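Local structure of transcriptional regulators (LACI-FAMILY TRANSCRIPTIONAL REGULATORY PROTEIN) (Corynebacterium glutamicum, 3GYB) at residues A[9-15]-A[38-44]; A[61-67]-A[79-85]; A[158-164]-A[184-190]; A[237-241]-A[253-259]. The protein probably acts as a LacI-family transcriptional regulator that binds DNA, its periplasmic-binding-protein-like effector domain pairing with a second subunit. All coordinates share one frame; numbering follows the deposited sequence.

Contact 1 (A[9-15]-A[38-44]); sequences AVLIDDY and LSVIDSL
Tyr15 meets Val40 obliquely with the hydroxyl end of its ring, OH lying 3.1 Å from CG1 of Val40; Ile12 CD1 rests on one face, displaced toward the rim, and Phe20 of the second subunit meets the ring edge-to-face. Asp42 crosses the ring at about a right angle, its CB 4.0 Å from Tyr15 CE2 and its carboxylate plane 32° from that of the ring. Ile12 holds CG1 between its backbone N and carbonyl carbon (chi1 61°), setting it 3.7 Å from Val40 CG1. In the backbone, three hydrogen bonds join strands 9-12 and 38-41, parallel neighbours in the first beta-alpha-beta unit, whose helix 21-31 packs on Leu38 and Val40. On the face opposite Val10 and Val40, Leu11 and Ile41 lie side by side. Asp13 O is gripped from opposite faces of its carbonyl plane by Ser43 OG (2.8 Å) and Ser43 N (3.2 Å). A water accepts from Tyr15 N and donates to Asp42 OD2, which also hydrogen-bonds Thr45 OG1, while OD1 is held by Ser46 N. Buried Tyr15 OH has no polar partner; apolar and aromatic contacts, including Val40 and Phe20 of the second subunit, surround the ring, whereas the Asp13 carbonyl and the water fasten the loops.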
# COMPACT_ATOMS: atom_id res chain seq x y z
N ALA A 9 16.05 12.49 2.21
CA ALA A 9 15.77 11.09 2.51
C ALA A 9 14.49 11.03 3.33
O ALA A 9 14.30 11.82 4.26
CB ALA A 9 16.92 10.48 3.30
N VAL A 10 13.60 10.11 2.98
CA VAL A 10 12.34 9.97 3.69
C VAL A 10 12.30 8.56 4.28
O VAL A 10 12.33 7.57 3.55
CB VAL A 10 11.14 10.18 2.75
CG1 VAL A 10 9.84 10.08 3.54
CG2 VAL A 10 11.25 11.54 2.07
N LEU A 11 12.22 8.47 5.61
CA LEU A 11 12.19 7.18 6.28
C LEU A 11 10.80 6.74 6.70
O LEU A 11 10.11 7.45 7.43
CB LEU A 11 13.11 7.20 7.51
CG LEU A 11 14.62 7.07 7.27
CD1 LEU A 11 15.14 8.24 6.44
CD2 LEU A 11 15.31 7.02 8.62
N ILE A 12 10.38 5.56 6.24
CA ILE A 12 9.08 5.02 6.62
C ILE A 12 9.33 3.62 7.14
O ILE A 12 10.41 3.07 6.95
CB ILE A 12 8.10 4.95 5.43
CG1 ILE A 12 8.67 4.04 4.34
CG2 ILE A 12 7.84 6.35 4.89
CD1 ILE A 12 7.66 3.66 3.28
N ASP A 13 8.34 3.03 7.80
CA ASP A 13 8.52 1.69 8.34
C ASP A 13 8.26 0.53 7.41
O ASP A 13 9.11 -0.35 7.27
CB ASP A 13 7.64 1.48 9.58
CG ASP A 13 8.16 2.20 10.80
OD1 ASP A 13 9.37 2.06 11.09
OD2 ASP A 13 7.37 2.90 11.45
N ASP A 14 7.10 0.54 6.77
CA ASP A 14 6.70 -0.60 5.95
C ASP A 14 5.87 -0.19 4.72
O ASP A 14 4.87 0.49 4.85
CB ASP A 14 5.90 -1.51 6.88
CG ASP A 14 5.44 -2.80 6.23
OD1 ASP A 14 5.65 -2.98 5.02
OD2 ASP A 14 4.86 -3.62 6.97
N TYR A 15 6.30 -0.62 3.54
CA TYR A 15 5.58 -0.30 2.31
C TYR A 15 4.17 -0.89 2.31
O TYR A 15 3.30 -0.44 1.56
CB TYR A 15 6.36 -0.80 1.09
CG TYR A 15 7.51 0.10 0.69
CD1 TYR A 15 7.26 1.37 0.16
CD2 TYR A 15 8.83 -0.29 0.87
CE1 TYR A 15 8.30 2.22 -0.19
CE2 TYR A 15 9.89 0.56 0.52
CZ TYR A 15 9.61 1.82 -0.01
OH TYR A 15 10.63 2.67 -0.34
N LEU A 38 13.45 13.30 -3.80
CA LEU A 38 13.23 12.44 -2.64
C LEU A 38 13.55 10.97 -2.88
O LEU A 38 13.35 10.46 -3.97
CB LEU A 38 11.77 12.52 -2.20
CG LEU A 38 11.10 13.89 -2.13
CD1 LEU A 38 9.64 13.71 -1.74
CD2 LEU A 38 11.82 14.78 -1.13
N SER A 39 14.04 10.31 -1.84
CA SER A 39 14.33 8.88 -1.91
C SER A 39 13.86 8.28 -0.59
O SER A 39 14.04 8.88 0.47
CB SER A 39 15.83 8.62 -2.10
OG SER A 39 16.05 7.25 -2.42
N VAL A 40 13.24 7.11 -0.66
CA VAL A 40 12.70 6.46 0.52
C VAL A 40 13.54 5.32 1.09
O VAL A 40 14.08 4.49 0.36
CB VAL A 40 11.27 5.92 0.23
CG1 VAL A 40 10.73 5.17 1.44
CG2 VAL A 40 10.34 7.08 -0.12
N ILE A 41 13.63 5.31 2.42
CA ILE A 41 14.36 4.29 3.17
C ILE A 41 13.31 3.66 4.09
O ILE A 41 12.59 4.38 4.77
CB ILE A 41 15.47 4.93 4.04
CG1 ILE A 41 16.52 5.60 3.15
CG2 ILE A 41 16.10 3.88 4.95
CD1 ILE A 41 17.36 4.65 2.32
N ASP A 42 13.21 2.34 4.11
CA ASP A 42 12.23 1.71 4.98
C ASP A 42 12.95 1.04 6.15
O ASP A 42 14.17 1.13 6.27
CB ASP A 42 11.36 0.71 4.20
CG ASP A 42 12.02 -0.64 4.02
OD1 ASP A 42 13.26 -0.72 4.08
OD2 ASP A 42 11.28 -1.63 3.80
N SER A 43 12.21 0.38 7.04
CA SER A 43 12.84 -0.26 8.18
C SER A 43 12.93 -1.78 8.06
O SER A 43 13.44 -2.44 8.96
CB SER A 43 12.08 0.09 9.47
OG SER A 43 10.81 -0.55 9.49
N LEU A 44 12.45 -2.32 6.95
CA LEU A 44 12.47 -3.77 6.76
C LEU A 44 13.35 -4.28 5.63
O LEU A 44 13.81 -5.42 5.67
CB LEU A 44 11.04 -4.28 6.54
CG LEU A 44 10.00 -4.00 7.62
CD1 LEU A 44 8.63 -4.45 7.14
CD2 LEU A 44 10.39 -4.74 8.90
O HOH W 1 8.63 -2.39 3.74

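Contact 2 (A[61-67]-A[79-85]); sequences PDGIIIA and LPPFVIA
Strands 63-67 and 82-85 run parallel with their axes 4.6 Å apart at closest approach and 22° between their directions, joined by four bonds: Ile64 N to Pro81 O, Val83 N to Ile64 O, Ile66 N to Val83 O and Ala85 N to Ile66 O. In the last, the donor stands 42° above the carbonyl plane. On one face, Ile64 and Phe82 meet through their CB atoms (4.1 Å). Phe82 carries CG between its backbone N and carbonyl carbon (chi1 69°), which turns the ring away from strand 63-67; CD2 is still met obliquely by Ile66 CD1 at 3.7 Å, and Pro80 O lies in plane at the ring edge. The two strands are neighbours in the parallel part of the sheet in this periplasmic-binding-protein-like fold, with strand 7-12 bonded to the other side of 63-67. On the opposite face Ile65 and Val83 lie side by side, CD1 of Ile65 4.0 Å from CB of Val83; Leu242 of helix 231-246 packs over both. Pro80 and Pro81 pack on the carbonyl of Asp62, just before strand 63-67, with Pro81 CD 3.3 Å from Asp62 O.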
# COMPACT_ATOMS: atom_id res chain seq x y z
N PRO A 61 22.22 13.19 2.12
CA PRO A 61 21.05 14.05 1.92
C PRO A 61 21.22 15.42 2.58
O PRO A 61 21.92 15.55 3.58
CB PRO A 61 19.93 13.24 2.56
CG PRO A 61 20.63 12.62 3.74
CD PRO A 61 21.94 12.15 3.13
N ASP A 62 20.57 16.43 2.00
CA ASP A 62 20.63 17.78 2.56
C ASP A 62 19.75 17.82 3.80
O ASP A 62 20.01 18.57 4.74
CB ASP A 62 20.12 18.82 1.55
CG ASP A 62 21.02 18.97 0.34
OD1 ASP A 62 22.15 18.44 0.35
OD2 ASP A 62 20.59 19.64 -0.62
N GLY A 63 18.69 17.02 3.79
CA GLY A 63 17.76 16.96 4.90
C GLY A 63 17.13 15.58 4.99
O GLY A 63 17.22 14.79 4.05
N ILE A 64 16.49 15.30 6.12
CA ILE A 64 15.85 14.00 6.32
C ILE A 64 14.48 14.13 6.97
O ILE A 64 14.31 14.86 7.94
CB ILE A 64 16.73 13.10 7.24
CG1 ILE A 64 18.11 12.92 6.62
CG2 ILE A 64 16.06 11.75 7.46
CD1 ILE A 64 19.12 12.28 7.57
N ILE A 65 13.50 13.43 6.42
CA ILE A 65 12.17 13.42 7.01
C ILE A 65 12.07 12.04 7.66
O ILE A 65 12.22 11.03 6.98
CB ILE A 65 11.04 13.56 5.95
CG1 ILE A 65 11.07 14.95 5.31
CG2 ILE A 65 9.69 13.29 6.61
CD1 ILE A 65 10.73 16.09 6.28
N ILE A 66 11.87 12.01 8.97
CA ILE A 66 11.76 10.74 9.67
C ILE A 66 10.29 10.44 9.96
O ILE A 66 9.69 11.04 10.85
CB ILE A 66 12.54 10.76 11.00
CG1 ILE A 66 14.01 11.08 10.72
CG2 ILE A 66 12.43 9.42 11.70
CD1 ILE A 66 14.85 11.23 11.97
N ALA A 67 9.73 9.51 9.20
CA ALA A 67 8.33 9.13 9.37
C ALA A 67 8.27 7.69 9.85
O ALA A 67 7.37 6.94 9.48
CB ALA A 67 7.58 9.30 8.06
N LEU A 79 24.53 15.20 12.15
CA LEU A 79 23.38 14.77 11.36
C LEU A 79 22.75 15.96 10.64
O LEU A 79 22.65 17.06 11.20
CB LEU A 79 22.34 14.12 12.28
CG LEU A 79 21.12 13.47 11.61
CD1 LEU A 79 21.57 12.27 10.80
CD2 LEU A 79 20.12 13.04 12.68
N PRO A 80 22.33 15.77 9.38
CA PRO A 80 21.72 16.85 8.61
C PRO A 80 20.40 17.27 9.26
O PRO A 80 19.89 16.57 10.13
CB PRO A 80 21.48 16.21 7.24
CG PRO A 80 22.56 15.17 7.16
CD PRO A 80 22.53 14.58 8.54
N PRO A 81 19.85 18.43 8.86
CA PRO A 81 18.59 18.87 9.46
C PRO A 81 17.51 17.82 9.22
O PRO A 81 17.47 17.21 8.14
CB PRO A 81 18.29 20.16 8.70
CG PRO A 81 19.66 20.68 8.36
CD PRO A 81 20.37 19.43 7.92
N PHE A 82 16.66 17.59 10.21
CA PHE A 82 15.60 16.61 10.07
C PHE A 82 14.31 17.04 10.75
O PHE A 82 14.31 17.88 11.65
CB PHE A 82 16.03 15.25 10.64
CG PHE A 82 16.18 15.24 12.14
CD1 PHE A 82 17.35 15.71 12.73
CD2 PHE A 82 15.15 14.78 12.95
CE1 PHE A 82 17.48 15.73 14.12
CE2 PHE A 82 15.27 14.79 14.33
CZ PHE A 82 16.44 15.28 14.92
N VAL A 83 13.21 16.43 10.32
CA VAL A 83 11.90 16.69 10.87
C VAL A 83 11.22 15.35 11.03
O VAL A 83 11.29 14.51 10.13
CB VAL A 83 11.04 17.57 9.93
CG1 VAL A 83 9.60 17.61 10.43
CG2 VAL A 83 11.60 18.98 9.87
N ILE A 84 10.58 15.14 12.17
CA ILE A 84 9.86 13.91 12.43
C ILE A 84 8.43 14.18 11.97
O ILE A 84 7.80 15.14 12.40
CB ILE A 84 9.90 13.55 13.93
CG1 ILE A 84 11.35 13.33 14.37
CG2 ILE A 84 9.08 12.29 14.20
CD1 ILE A 84 11.52 13.18 15.87
N ALA A 85 7.93 13.34 11.07
CA ALA A 85 6.59 13.52 10.53
C ALA A 85 5.66 12.33 10.75
O ALA A 85 6.05 11.18 10.58
CB ALA A 85 6.68 13.81 9.03

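Contact 3 (A[158-164]-A[184-190]); sequences AVEHAGY and NDITAIG
Ala158 and Glu160 pack against Ile186 and Gly190 where the N-terminal ends of helices 160-173 and 185-198 come together, a close helix pair of the periplasmic-binding-protein-like fold. Their local axes approach to 6.5 Å and cross at -48°. Gly163 and Gly190, which lack side chains, allow the backbones to approach this closely, and Gly163 C comes within 3.8 Å of Gly190 C. Two CA-H...O contacts belong to the same seam, Gly190 CA to Glu160 O and Tyr164 CA to Gly190 O; the latter oxygen also lies in plane at the edge of the Tyr164 ring. Apolar contact continues from Ile186, whose CG2 touches Ala158 CB at 3.8 Å, to the bent Glu160 chain, which crosses Ile189 at about a right angle, CG against CG2. Glu160 CG is anti to the backbone N (chi1 -179°), and a turn at chi2 (-78°) folds the chain over the Gly190 backbone. Direct hydrogen bonds between the segments are absent, but waters supply bridges: one donates to both Glu160 OE2 and Ile189 O, another accepts from Val159 N and donates to Thr187 OG1. Capping orders the second helix start. Asn184, at the N-cap and close to the magnesium ligand Asp212, uses OD1 to take two bonds from Thr187: N at 2.9 Å, nearly in line with the side-chain C=O, and OG1 at 2.8 Å.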
# COMPACT_ATOMS: atom_id res chain seq x y z
N ALA A 158 2.02 -2.54 13.16
CA ALA A 158 0.76 -2.53 12.45
C ALA A 158 0.87 -3.33 11.15
O ALA A 158 1.51 -2.88 10.19
CB ALA A 158 0.35 -1.11 12.14
N VAL A 159 0.28 -4.51 11.14
CA VAL A 159 0.29 -5.37 9.96
C VAL A 159 -1.08 -6.01 9.81
O VAL A 159 -1.76 -6.29 10.80
CB VAL A 159 1.37 -6.47 10.06
CG1 VAL A 159 2.75 -5.85 9.96
CG2 VAL A 159 1.22 -7.22 11.37
N GLU A 160 -1.50 -6.23 8.57
CA GLU A 160 -2.81 -6.80 8.30
C GLU A 160 -3.01 -8.18 8.91
O GLU A 160 -4.05 -8.44 9.51
CB GLU A 160 -3.07 -6.86 6.79
CG GLU A 160 -4.43 -7.43 6.37
CD GLU A 160 -4.50 -8.95 6.44
OE1 GLU A 160 -3.47 -9.61 6.21
OE2 GLU A 160 -5.61 -9.48 6.70
N HIS A 161 -2.02 -9.05 8.78
CA HIS A 161 -2.18 -10.40 9.31
C HIS A 161 -2.49 -10.42 10.80
O HIS A 161 -3.34 -11.19 11.25
CB HIS A 161 -0.95 -11.26 9.03
CG HIS A 161 -1.16 -12.70 9.37
ND1 HIS A 161 -1.96 -13.53 8.62
CD2 HIS A 161 -0.73 -13.44 10.42
CE1 HIS A 161 -2.02 -14.72 9.19
NE2 HIS A 161 -1.28 -14.70 10.28
N ALA A 162 -1.79 -9.59 11.57
CA ALA A 162 -2.04 -9.54 13.01
C ALA A 162 -3.43 -8.97 13.30
O ALA A 162 -4.08 -9.36 14.25
CB ALA A 162 -0.97 -8.69 13.70
N GLY A 163 -3.89 -8.04 12.46
CA GLY A 163 -5.21 -7.49 12.68
C GLY A 163 -6.24 -8.59 12.52
O GLY A 163 -7.24 -8.65 13.23
N TYR A 164 -5.97 -9.48 11.57
CA TYR A 164 -6.85 -10.59 11.28
C TYR A 164 -6.90 -11.58 12.44
O TYR A 164 -7.97 -11.84 12.98
CB TYR A 164 -6.38 -11.31 10.00
CG TYR A 164 -7.20 -12.52 9.65
CD1 TYR A 164 -8.56 -12.40 9.33
CD2 TYR A 164 -6.63 -13.79 9.61
CE1 TYR A 164 -9.32 -13.52 8.99
CE2 TYR A 164 -7.38 -14.92 9.26
CZ TYR A 164 -8.73 -14.77 8.95
OH TYR A 164 -9.47 -15.87 8.60
N ASN A 184 -5.27 1.59 13.45
CA ASN A 184 -4.98 2.12 12.12
C ASN A 184 -5.71 1.32 11.05
O ASN A 184 -6.27 0.27 11.33
CB ASN A 184 -3.48 2.12 11.85
CG ASN A 184 -2.86 0.77 12.09
OD1 ASN A 184 -3.23 -0.22 11.47
ND2 ASN A 184 -1.92 0.71 13.03
N ASP A 185 -5.73 1.85 9.83
CA ASP A 185 -6.42 1.20 8.72
C ASP A 185 -5.92 -0.18 8.34
O ASP A 185 -6.72 -1.08 8.11
CB ASP A 185 -6.37 2.09 7.47
CG ASP A 185 -7.30 3.29 7.56
OD1 ASP A 185 -8.01 3.44 8.59
OD2 ASP A 185 -7.31 4.08 6.59
N ILE A 186 -4.61 -0.36 8.25
CA ILE A 186 -4.09 -1.65 7.83
C ILE A 186 -4.53 -2.73 8.82
O ILE A 186 -4.86 -3.84 8.43
CB ILE A 186 -2.54 -1.61 7.68
CG1 ILE A 186 -2.06 -2.87 6.94
CG2 ILE A 186 -1.86 -1.49 9.02
CD1 ILE A 186 -2.64 -3.01 5.54
N THR A 187 -4.56 -2.39 10.10
CA THR A 187 -5.01 -3.35 11.10
C THR A 187 -6.51 -3.61 10.89
O THR A 187 -6.98 -4.74 11.02
CB THR A 187 -4.75 -2.81 12.52
OG1 THR A 187 -3.33 -2.75 12.73
CG2 THR A 187 -5.37 -3.73 13.58
N ALA A 188 -7.24 -2.55 10.54
CA ALA A 188 -8.69 -2.66 10.31
C ALA A 188 -9.01 -3.57 9.13
O ALA A 188 -10.07 -4.21 9.11
CB ALA A 188 -9.29 -1.26 10.08
N ILE A 189 -8.12 -3.62 8.14
CA ILE A 189 -8.32 -4.49 6.99
C ILE A 189 -8.35 -5.92 7.51
O ILE A 189 -9.14 -6.75 7.05
CB ILE A 189 -7.18 -4.35 5.95
CG1 ILE A 189 -7.12 -2.91 5.44
CG2 ILE A 189 -7.41 -5.31 4.79
CD1 ILE A 189 -8.42 -2.40 4.90
N GLY A 190 -7.49 -6.21 8.49
CA GLY A 190 -7.46 -7.53 9.08
C GLY A 190 -8.75 -7.79 9.85
O GLY A 190 -9.32 -8.88 9.79
O HOH W 2 -1.84 -4.92 13.45
O HOH W 3 -8.20 -9.22 5.78

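Contact 4 (A[237-241]-A[253-259]); sequences NAALL and PEIMHTL
Ile255 places CG1 anti to its carbonyl carbon (chi1 -50°) and bends again at chi2 (-57°), bringing CD1 against Leu240, while Leu241, with CG anti to the backbone N (chi1 -176°), sends its methyls to His257. The first meeting is tight: Ile255 CD1 lies 3.2 Å from Leu240 CB, closer than ordinary carbon contact, and 3.7 Å from Leu240 CD1. The other branch, Ile255 CG2, faces the preceding turn of the helix, 3.7 Å from Asn237 O, and also lies over one face of the His257 imidazole, offset toward its rim. Leu241 crosses His257 at about a right angle, CD2 3.7 Å from CE1, an oblique approach to the ring. A bond from ND1 to Ser97 O helps to orient the imidazole. Asn237 points into the chain at 255-256 and runs alongside Met256, a selenomethionine; its CB is 3.3 Å from Met256 O, a buried oxygen with no polar partner in the model. The chain packs across helix 231-246 before entering strand 258-264, which pairs with strand 97-100. Val98 of that strand touches Asn237, Leu241 and Leu259, whereas Ala238 touches Val83 and Ala85, and both Ala238 and Ala239 touch helix 21-31.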
# COMPACT_ATOMS: atom_id res chain seq x y z
N ASN A 237 3.27 20.72 6.22
CA ASN A 237 3.96 21.47 7.26
C ASN A 237 5.35 20.93 7.56
O ASN A 237 6.25 21.70 7.90
CB ASN A 237 3.11 21.52 8.52
CG ASN A 237 1.90 22.43 8.37
OD1 ASN A 237 0.82 21.99 7.99
ND2 ASN A 237 2.09 23.72 8.64
N ALA A 238 5.52 19.62 7.43
CA ALA A 238 6.83 19.02 7.68
C ALA A 238 7.82 19.53 6.63
O ALA A 238 8.98 19.80 6.94
CB ALA A 238 6.73 17.50 7.61
N ALA A 239 7.36 19.66 5.39
CA ALA A 239 8.21 20.15 4.32
C ALA A 239 8.58 21.60 4.60
O ALA A 239 9.75 21.98 4.48
CB ALA A 239 7.48 20.04 2.97
N LEU A 240 7.60 22.41 4.99
CA LEU A 240 7.87 23.81 5.30
C LEU A 240 8.84 23.92 6.47
O LEU A 240 9.75 24.75 6.46
CB LEU A 240 6.58 24.56 5.65
CG LEU A 240 5.58 24.81 4.52
CD1 LEU A 240 4.39 25.58 5.07
CD2 LEU A 240 6.26 25.60 3.41
N LEU A 241 8.65 23.08 7.49
CA LEU A 241 9.52 23.12 8.66
C LEU A 241 10.96 22.76 8.30
O LEU A 241 11.90 23.42 8.74
CB LEU A 241 9.01 22.16 9.75
CG LEU A 241 9.77 22.16 11.08
CD1 LEU A 241 9.68 23.54 11.71
CD2 LEU A 241 9.20 21.11 12.02
N PRO A 253 7.94 30.79 7.63
CA PRO A 253 6.49 30.85 7.45
C PRO A 253 5.70 30.34 8.66
O PRO A 253 6.28 29.88 9.64
CB PRO A 253 6.27 29.98 6.21
CG PRO A 253 7.32 28.93 6.37
CD PRO A 253 8.53 29.74 6.78
N GLU A 254 4.38 30.44 8.58
CA GLU A 254 3.52 29.97 9.65
C GLU A 254 3.46 28.45 9.53
O GLU A 254 2.97 27.92 8.53
CB GLU A 254 2.12 30.57 9.51
CG GLU A 254 1.20 30.29 10.68
CD GLU A 254 -0.18 30.91 10.50
OE1 GLU A 254 -0.87 30.54 9.53
OE2 GLU A 254 -0.56 31.77 11.32
N ILE A 255 3.98 27.76 10.53
CA ILE A 255 4.00 26.30 10.52
C ILE A 255 3.11 25.71 11.61
O ILE A 255 3.15 26.14 12.76
CB ILE A 255 5.43 25.76 10.73
CG1 ILE A 255 6.41 26.44 9.78
CG2 ILE A 255 5.45 24.25 10.53
CD1 ILE A 255 6.04 26.29 8.32
N MSE A 256 2.32 24.70 11.23
CA MSE A 256 1.45 24.01 12.18
C MSE A 256 2.18 22.72 12.59
O MSE A 256 2.40 21.84 11.76
CB MSE A 256 0.12 23.64 11.54
CG MSE A 256 -0.73 24.81 11.08
SE MSE A 256 -1.21 25.95 12.52
CE MSE A 256 -2.37 24.73 13.45
N HIS A 257 2.53 22.62 13.87
CA HIS A 257 3.22 21.44 14.38
C HIS A 257 2.24 20.33 14.76
O HIS A 257 2.60 19.16 14.75
CB HIS A 257 4.06 21.83 15.59
CG HIS A 257 5.28 22.62 15.24
ND1 HIS A 257 6.51 22.03 15.03
CD2 HIS A 257 5.46 23.94 15.02
CE1 HIS A 257 7.39 22.95 14.69
NE2 HIS A 257 6.78 24.12 14.67
N THR A 258 1.02 20.71 15.11
CA THR A 258 0.01 19.73 15.49
C THR A 258 -1.24 19.97 14.65
O THR A 258 -1.87 21.02 14.76
CB THR A 258 -0.35 19.84 16.99
OG1 THR A 258 0.83 19.62 17.77
CG2 THR A 258 -1.40 18.80 17.37
N LEU A 259 -1.57 19.01 13.80
CA LEU A 259 -2.74 19.15 12.95
C LEU A 259 -3.94 18.41 13.53
O LEU A 259 -3.79 17.41 14.21
CB LEU A 259 -2.44 18.64 11.53
CG LEU A 259 -1.52 19.59 10.76
CD1 LEU A 259 -0.09 19.06 10.79
CD2 LEU A 259 -2.01 19.75 9.34

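From the N terminus, contact 1 closes the first beta-alpha-beta unit, spanning helix 21-31, and contact 2 then closes a partly disordered connection between the next two strands. Contact 3 joins the helices that precede and follow strand 179-182 in the chain, and after helix 231-246 ends, contact 4 brings the chain back against its middle. The four follow in series; none nests in or crosses another. Strands 7-12 and 63-67 are sheet neighbours, so contacts 1 and 2 are continuous through Leu11 O to Ala67 N (2.7 Å). Contact 4 lays its helix on contact 2, Ala238 against Ala85. Contact 3, remote from contacts 2 and 4, touches contact 1 through Val159 and Asp14; both also reach the second subunit.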